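Local coordinates for protein aminopeptidase N (Francisella tularensis subsp. tularensis, PDB 5DLL) that is a zinc-dependent aminopeptidase of the M1 family that releases N-terminal amino acids, preferably alanine, from peptides and probably takes part in the breakdown of intracellular peptides, at residues 571-576 and 613-618. Numbering follows the deposited sequence.
Sequences SLQQIA and LIPIES
The side-chain amide of Gln-573 reaches from its helix to the linker 613-616 and meets it with both ends. NE2 donates to the backbone O of Leu-613 over 3.2 Å, nearly straight at 172°; the acceptor lies close to the amide plane of Gln-573, whereas the nitrogen stands above the plane of the Leu-613 carbonyl. The amide lies nearly flat over one face of the Pro-615 ring, OE1 3.5 Å from the proline CG, and the side chains run past each other in opposite directions. One turn on, Ala-576 points its CB at the linker and touches CD1 of Ile-614 at 4.0 Å, with CD of Pro-615 a looser neighbour. The contact belongs to the all-helical C-terminal domain of ARM-like repeats, far from the zinc site, and ties helix 565-581 to the extended connection between helices 605-612 and 617-621. Gln-573 gets there with CG anti to the carbonyl carbon (chi1 -60°) and a bend at chi2 of -83°. Beyond Ala-576, Ile-614 also packs on Val-640 and Leu-643 of helix 629-646. Arg-636 of that helix hydrogen-bonds the carbonyls of Ile-614 and Pro-615, holding the linker from a second helix just ahead of Ile-616, the N-cap of helix 617-621.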
# COMPACT_ATOMS: atom_id res chain seq x y z
N SER A 571 -9.74 -21.87 5.49
CA SER A 571 -9.97 -23.09 6.27
C SER A 571 -8.81 -24.08 6.16
O SER A 571 -8.52 -24.80 7.11
CB SER A 571 -11.27 -23.77 5.83
OG SER A 571 -12.38 -22.91 6.03
N LEU A 572 -8.15 -24.11 5.01
CA LEU A 572 -7.00 -24.99 4.80
C LEU A 572 -5.77 -24.50 5.58
O LEU A 572 -5.03 -25.30 6.16
CB LEU A 572 -6.68 -25.11 3.31
CG LEU A 572 -5.69 -26.21 2.89
CD1 LEU A 572 -6.14 -27.59 3.35
CD2 LEU A 572 -5.49 -26.19 1.38
N GLN A 573 -5.56 -23.19 5.59
CA GLN A 573 -4.46 -22.59 6.35
C GLN A 573 -4.71 -22.73 7.86
O GLN A 573 -3.76 -22.82 8.64
CB GLN A 573 -4.27 -21.11 5.97
CG GLN A 573 -3.95 -20.86 4.50
CD GLN A 573 -2.48 -21.02 4.14
OE1 GLN A 573 -1.65 -20.17 4.47
NE2 GLN A 573 -2.16 -22.10 3.43
N GLN A 574 -5.98 -22.76 8.26
CA GLN A 574 -6.34 -22.95 9.67
C GLN A 574 -6.06 -24.37 10.14
O GLN A 574 -5.69 -24.58 11.30
CB GLN A 574 -7.82 -22.61 9.88
CG GLN A 574 -8.27 -22.71 11.32
CD GLN A 574 -9.42 -21.78 11.65
OE1 GLN A 574 -9.34 -20.57 11.41
NE2 GLN A 574 -10.49 -22.33 12.21
N ILE A 575 -6.25 -25.34 9.25
CA ILE A 575 -5.99 -26.74 9.57
C ILE A 575 -4.48 -26.99 9.69
O ILE A 575 -4.01 -27.48 10.71
CB ILE A 575 -6.58 -27.68 8.49
CG1 ILE A 575 -8.11 -27.67 8.56
CG2 ILE A 575 -6.07 -29.10 8.66
CD1 ILE A 575 -8.79 -28.15 7.30
N ALA A 576 -3.75 -26.64 8.64
CA ALA A 576 -2.29 -26.80 8.60
C ALA A 576 -1.59 -26.12 9.79
O ALA A 576 -0.62 -26.65 10.32
CB ALA A 576 -1.73 -26.25 7.29
N LEU A 613 0.78 -23.64 -0.33
CA LEU A 613 1.99 -23.23 0.37
C LEU A 613 1.69 -23.14 1.87
O LEU A 613 0.82 -22.38 2.29
CB LEU A 613 2.51 -21.89 -0.17
CG LEU A 613 4.01 -21.61 -0.00
CD1 LEU A 613 4.88 -22.78 -0.46
CD2 LEU A 613 4.39 -20.34 -0.76
N ILE A 614 2.42 -23.93 2.66
CA ILE A 614 2.22 -24.00 4.11
C ILE A 614 2.59 -22.64 4.74
O ILE A 614 3.62 -22.06 4.37
CB ILE A 614 3.08 -25.14 4.73
CG1 ILE A 614 2.64 -26.51 4.20
CG2 ILE A 614 3.01 -25.15 6.25
CD1 ILE A 614 1.35 -27.03 4.79
N PRO A 615 1.76 -22.14 5.68
CA PRO A 615 2.05 -20.83 6.28
C PRO A 615 3.49 -20.72 6.78
O PRO A 615 3.97 -21.64 7.46
CB PRO A 615 1.08 -20.76 7.47
CG PRO A 615 -0.03 -21.68 7.13
CD PRO A 615 0.51 -22.73 6.19
N ILE A 616 4.16 -19.63 6.44
CA ILE A 616 5.52 -19.39 6.92
C ILE A 616 5.55 -19.25 8.45
O ILE A 616 4.53 -18.97 9.09
CB ILE A 616 6.19 -18.17 6.24
CG1 ILE A 616 5.34 -16.91 6.37
CG2 ILE A 616 6.48 -18.48 4.78
CD1 ILE A 616 6.10 -15.63 6.09
N GLU A 617 6.74 -19.42 9.01
CA GLU A 617 6.91 -19.59 10.45
C GLU A 617 6.49 -18.35 11.24
O GLU A 617 5.91 -18.46 12.33
CB GLU A 617 8.36 -19.96 10.77
CG GLU A 617 8.85 -21.24 10.08
CD GLU A 617 9.59 -20.98 8.78
OE1 GLU A 617 8.99 -21.12 7.69
OE2 GLU A 617 10.78 -20.62 8.84
N SER A 618 6.77 -17.17 10.69
CA SER A 618 6.40 -15.90 11.32
C SER A 618 4.88 -15.73 11.44
O SER A 618 4.39 -15.11 12.38
CB SER A 618 7.01 -14.72 10.56
OG SER A 618 6.82 -14.84 9.17